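Local coordinates for assembly chaperone of ribosomal protein L4 (Acl4) (Chaetomium thermophilum, PDB 5TQB) that probably binds newly made ribosomal protein L4 and escorts it toward ribosome assembly, at residues B[122-127]-B[132-137]; B[179-182]-B[186-189]. All blocks are in the same frame, centred on the assembly; numbering follows the deposited sequence.

Overall arrangement
Both contacts close a short connection between consecutive helices in an all-helical chain, consistent with a TPR-like solenoid, and interaction 1 is complete before interaction 2 begins. Interaction 1 joins the end of helix 100-125 to the start of helix 131-156, its centre about 28 Å from the centre of the chain. Interaction 2 joins helix 166-180 to helix 185-197, its centre about 14 Å from that of the chain. The two contact centres are 22 Å apart. Helix 131-156 links them, since it carries half of interaction 1 and packs against Ile180 and Thr187. Successive helices are thus joined at separate points, of which interaction 2 alone lies beside the second protein chain.

Interaction 1 (B[122-127]-B[132-137]); sequences DSLEQR and GQVEAA
Leu124 and Val134 meet across the turn where helix 100-125 gives way to helix 131-156, and nearly all of the close packing belongs to this pair. One branch of the leucine does the touching: its CD1 comes to 3.5 Å from Val134 CG1 and lies equally near the valine CB. The two side chains cross obliquely, both starting toward the opposing backbone, whose nearest CA atoms, those of Leu124 and Val134, are 6.6 Å apart. In Val134, CG1 stands opposite the backbone N across the CA–CB bond (chi1 -178°), which carries this methyl out to the leucine; CG2 lies beside the backbone N, farther from Leu124 CD1.

Away from this methyl contact the packing thins quickly. Glu135 lends only the aliphatic part of its chain, with CG 4.2 Å from Leu124 CD1, while the residue as a whole is exposed. On another flank Ser123 OG stays 4.9 Å from Val134 CG2. The helix ends are held separately: Gln126 N bonds to Asp122 O at 3.2 Å as the first helix closes, and Gln133 N bonds to the hydroxyl of Ser130 as the second begins. Two antiparallel helices joined by a short connection form a helical hairpin, consistent with the helical-hairpin architecture of TPR-like solenoids.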
loop_
_atom_site.group_PDB
_atom_site.type_symbol
_atom_site.label_atom_id
_atom_site.label_comp_id
_atom_site.label_asym_id
_atom_site.label_seq_id
_atom_site.Cartn_x
_atom_site.Cartn_y
_atom_site.Cartn_z
ATOM N N ASP B 122 -6.870 -29.817 -12.190
ATOM C CA ASP B 122 -6.683 -31.124 -12.808
ATOM C C ASP B 122 -5.293 -31.642 -12.467
ATOM O O ASP B 122 -5.098 -32.837 -12.252
ATOM C CB ASP B 122 -6.858 -31.038 -14.327
ATOM C CG ASP B 122 -8.267 -30.640 -14.734
ATOM O OD1 ASP B 122 -9.213 -30.899 -13.958
ATOM O OD2 ASP B 122 -8.430 -30.070 -15.834
ATOM N N SER B 123 -4.331 -30.726 -12.415
ATOM C CA SER B 123 -2.962 -31.058 -12.051
ATOM C C SER B 123 -2.859 -31.421 -10.573
ATOM O O SER B 123 -1.859 -31.992 -10.134
ATOM C CB SER B 123 -2.044 -29.873 -12.348
ATOM O OG SER B 123 -0.716 -30.145 -11.942
ATOM N N LEU B 124 -3.896 -31.083 -9.811
ATOM C CA LEU B 124 -3.920 -31.337 -8.373
ATOM C C LEU B 124 -4.240 -32.800 -8.081
ATOM O O LEU B 124 -3.595 -33.429 -7.240
ATOM C CB LEU B 124 -4.952 -30.432 -7.693
ATOM C CG LEU B 124 -4.883 -30.308 -6.169
ATOM C CD1 LEU B 124 -3.630 -29.566 -5.740
ATOM C CD2 LEU B 124 -6.124 -29.612 -5.637
ATOM N N GLU B 125 -5.242 -33.336 -8.775
ATOM C CA GLU B 125 -5.626 -34.738 -8.622
ATOM C C GLU B 125 -4.605 -35.643 -9.311
ATOM O O GLU B 125 -4.420 -36.798 -8.927
ATOM C CB GLU B 125 -7.031 -34.976 -9.183
ATOM C CG GLU B 125 -8.103 -34.078 -8.573
ATOM C CD GLU B 125 -8.268 -34.281 -7.075
ATOM O OE1 GLU B 125 -7.879 -35.352 -6.567
ATOM O OE2 GLU B 125 -8.788 -33.364 -6.405
ATOM N N GLN B 126 -3.956 -35.110 -10.343
ATOM C CA GLN B 126 -2.764 -35.731 -10.904
ATOM C C GLN B 126 -1.679 -35.596 -9.845
ATOM O O GLN B 126 -1.650 -34.605 -9.117
ATOM C CB GLN B 126 -2.347 -35.009 -12.186
ATOM C CG GLN B 126 -1.158 -35.623 -12.912
ATOM C CD GLN B 126 -1.561 -36.713 -13.889
ATOM O OE1 GLN B 126 -2.647 -37.282 -13.792
ATOM N NE2 GLN B 126 -0.683 -37.005 -14.843
ATOM N N ARG B 127 -0.793 -36.583 -9.741
ATOM C CA ARG B 127 0.217 -36.566 -8.687
ATOM C C ARG B 127 1.078 -35.312 -8.803
ATOM O O ARG B 127 1.833 -35.167 -9.765
ATOM C CB ARG B 127 1.094 -37.817 -8.742
ATOM C CG ARG B 127 1.329 -38.434 -7.370
ATOM C CD ARG B 127 2.368 -39.538 -7.412
ATOM N NE ARG B 127 2.396 -40.219 -8.708
ATOM C CZ ARG B 127 3.402 -40.167 -9.581
ATOM N NH1 ARG B 127 3.308 -40.827 -10.728
ATOM N NH2 ARG B 127 4.504 -39.472 -9.322
ATOM N N GLY B 132 0.690 -28.300 -1.792
ATOM C CA GLY B 132 0.651 -26.974 -1.202
ATOM C C GLY B 132 0.941 -25.878 -2.209
ATOM O O GLY B 132 0.338 -24.805 -2.161
ATOM N N GLN B 133 1.868 -26.150 -3.122
ATOM C CA GLN B 133 2.243 -25.189 -4.156
ATOM C C GLN B 133 1.074 -24.922 -5.097
ATOM O O GLN B 133 0.799 -23.773 -5.445
ATOM C CB GLN B 133 3.442 -25.704 -4.960
ATOM C CG GLN B 133 4.757 -25.710 -4.193
ATOM C CD GLN B 133 5.295 -24.317 -3.946
ATOM O OE1 GLN B 133 4.786 -23.336 -4.489
ATOM N NE2 GLN B 133 6.331 -24.222 -3.121
ATOM N N VAL B 134 0.392 -25.988 -5.506
ATOM C CA VAL B 134 -0.720 -25.875 -6.442
ATOM C C VAL B 134 -1.885 -25.114 -5.811
ATOM O O VAL B 134 -2.447 -24.213 -6.432
ATOM C CB VAL B 134 -1.212 -27.260 -6.918
ATOM C CG1 VAL B 134 -2.334 -27.110 -7.936
ATOM C CG2 VAL B 134 -0.070 -28.052 -7.525
ATOM N N GLU B 135 -2.245 -25.484 -4.584
ATOM C CA GLU B 135 -3.327 -24.815 -3.865
ATOM C C GLU B 135 -3.026 -23.333 -3.694
ATOM O O GLU B 135 -3.926 -22.496 -3.760
ATOM C CB GLU B 135 -3.545 -25.455 -2.495
ATOM C CG GLU B 135 -4.178 -26.831 -2.546
ATOM C CD GLU B 135 -4.376 -27.431 -1.167
ATOM O OE1 GLU B 135 -4.201 -26.700 -0.168
ATOM O OE2 GLU B 135 -4.705 -28.635 -1.082
ATOM N N ALA B 136 -1.755 -23.015 -3.475
ATOM C CA ALA B 136 -1.322 -21.629 -3.357
ATOM C C ALA B 136 -1.475 -20.921 -4.696
ATOM O O ALA B 136 -1.941 -19.782 -4.764
ATOM C CB ALA B 136 0.124 -21.567 -2.891
ATOM N N ALA B 137 -1.073 -21.607 -5.760
ATOM C CA ALA B 137 -1.170 -21.069 -7.110
ATOM C C ALA B 137 -2.633 -20.879 -7.494
ATOM O O ALA B 137 -2.992 -19.872 -8.106
ATOM C CB ALA B 137 -0.476 -21.998 -8.101
#

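Interaction 2 (B[179-182]-B[186-189]); sequences MIAP and ETWQ. With EDO (1,2-ethanediol), chain H.
Trp188 reaches back over the turn to Pro182 through a hydrogen bond, the one that joins these two segments. Its NE1 donates to Pro182 O at 2.8 Å with an N-H...O angle of 159°. The acceptor lies at the edge of the indole, close to the ring plane, whereas the donor sits above the plane of the carbonyl. With CG opposite the carbonyl carbon and beside the backbone N (chi1 -65°), the side chain brings the indole N-H to the Pro182 carbonyl; the ring also touches Arg210 and Ser211 of helix 201-212. A phenylalanine here has no ring N-H, and would probably leave the Pro182 carbonyl without this donor and the turn less firmly fixed.

Thr187 packs beside the Ala181 carbonyl. Its OG1 comes within 3.1 Å of Ala181 O, although the hydrogen bond of this hydroxyl is with Trp184 O. The threonine methyl lies loosely alongside, CG2 4.0 Å from Ala181 CB.

Glu186 faces elsewhere. Its OE2 accepts a hydrogen bond at 2.7 Å from O2 of an ethanediol molecule, probably carried over from crystallisation, and bonds to Ser230, while Glu186 N bonds weakly to the diol O1. Glu186 OE1 forms a salt bridge with a basic side chain of another protein chain. These bonds divide the work: an indole N-H ties the turn, and the nearby carboxylate may contribute to holding the other chain.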
loop_
_atom_site.group_PDB
_atom_site.type_symbol
_atom_site.label_atom_id
_atom_site.label_comp_id
_atom_site.label_asym_id
_atom_site.label_seq_id
_atom_site.Cartn_x
_atom_site.Cartn_y
_atom_site.Cartn_z
HETATM N N MSE B 179 -17.904 -16.609 -4.079
HETATM C CA MSE B 179 -17.814 -18.058 -4.147
HETATM C C MSE B 179 -16.358 -18.518 -4.271
HETATM O O MSE B 179 -15.943 -19.467 -3.604
HETATM C CB MSE B 179 -18.621 -18.568 -5.341
HETATM C CG MSE B 179 -18.830 -20.070 -5.359
HETATM SE SE MSE B 179 -19.794 -20.653 -6.951
HETATM C CE MSE B 179 -18.500 -20.119 -8.312
ATOM N N ILE B 180 -15.587 -17.834 -5.112
ATOM C CA ILE B 180 -14.221 -18.256 -5.428
ATOM C C ILE B 180 -13.176 -17.690 -4.463
ATOM O O ILE B 180 -12.089 -18.253 -4.327
ATOM C CB ILE B 180 -13.831 -17.868 -6.876
ATOM C CG1 ILE B 180 -13.722 -16.343 -7.018
ATOM C CG2 ILE B 180 -14.835 -18.458 -7.863
ATOM C CD1 ILE B 180 -13.367 -15.856 -8.419
ATOM N N ALA B 181 -13.501 -16.581 -3.802
ATOM C CA ALA B 181 -12.560 -15.939 -2.888
ATOM C C ALA B 181 -13.252 -15.267 -1.704
ATOM O O ALA B 181 -13.164 -14.045 -1.544
ATOM C CB ALA B 181 -11.723 -14.923 -3.642
ATOM N N PRO B 182 -13.929 -16.063 -0.857
ATOM C CA PRO B 182 -14.629 -15.509 0.309
ATOM C C PRO B 182 -13.673 -15.015 1.394
ATOM O O PRO B 182 -14.103 -14.365 2.346
ATOM C CB PRO B 182 -15.441 -16.701 0.821
ATOM C CG PRO B 182 -14.651 -17.887 0.409
ATOM C CD PRO B 182 -14.044 -17.530 -0.920
ATOM N N GLU B 186 -11.285 -7.732 -0.866
ATOM C CA GLU B 186 -11.801 -6.942 -1.977
ATOM C C GLU B 186 -13.154 -7.445 -2.489
ATOM O O GLU B 186 -13.944 -6.678 -3.040
ATOM C CB GLU B 186 -10.786 -6.929 -3.116
ATOM C CG GLU B 186 -11.227 -6.145 -4.336
ATOM C CD GLU B 186 -10.077 -5.405 -5.000
ATOM O OE1 GLU B 186 -9.918 -5.535 -6.232
ATOM O OE2 GLU B 186 -9.340 -4.686 -4.291
ATOM N N THR B 187 -13.424 -8.730 -2.309
ATOM C CA THR B 187 -14.682 -9.282 -2.767
ATOM C C THR B 187 -15.815 -8.691 -1.928
ATOM O O THR B 187 -16.837 -8.266 -2.463
ATOM C CB THR B 187 -14.685 -10.816 -2.683
ATOM O OG1 THR B 187 -14.422 -11.226 -1.337
ATOM C CG2 THR B 187 -13.616 -11.398 -3.596
ATOM N N TRP B 188 -15.615 -8.646 -0.615
ATOM C CA TRP B 188 -16.638 -8.159 0.303
ATOM C C TRP B 188 -16.724 -6.641 0.275
ATOM O O TRP B 188 -17.781 -6.055 0.516
ATOM C CB TRP B 188 -16.361 -8.681 1.709
ATOM C CG TRP B 188 -16.496 -10.160 1.744
ATOM C CD1 TRP B 188 -15.491 -11.075 1.831
ATOM C CD2 TRP B 188 -17.714 -10.905 1.648
ATOM N NE1 TRP B 188 -16.009 -12.347 1.809
ATOM C CE2 TRP B 188 -17.372 -12.269 1.696
ATOM C CE3 TRP B 188 -19.061 -10.550 1.533
ATOM C CZ2 TRP B 188 -18.328 -13.278 1.638
ATOM C CZ3 TRP B 188 -20.010 -11.554 1.476
ATOM C CH2 TRP B 188 -19.639 -12.901 1.528
ATOM N N GLN B 189 -15.601 -6.015 -0.046
ATOM C CA GLN B 189 -15.561 -4.587 -0.284
ATOM C C GLN B 189 -16.489 -4.254 -1.452
ATOM O O GLN B 189 -17.254 -3.284 -1.407
ATOM C CB GLN B 189 -14.129 -4.184 -0.609
ATOM C CG GLN B 189 -13.839 -2.722 -0.447
ATOM C CD GLN B 189 -12.358 -2.457 -0.288
ATOM O OE1 GLN B 189 -11.718 -2.961 0.638
ATOM N NE2 GLN B 189 -11.804 -1.664 -1.195
HETATM C C1 EDO H . -7.680 -7.626 -2.040
HETATM O O1 EDO H . -8.266 -7.658 -0.757
HETATM C C2 EDO H . -7.354 -6.211 -2.459
HETATM O O2 EDO H . -7.106 -6.195 -3.850
#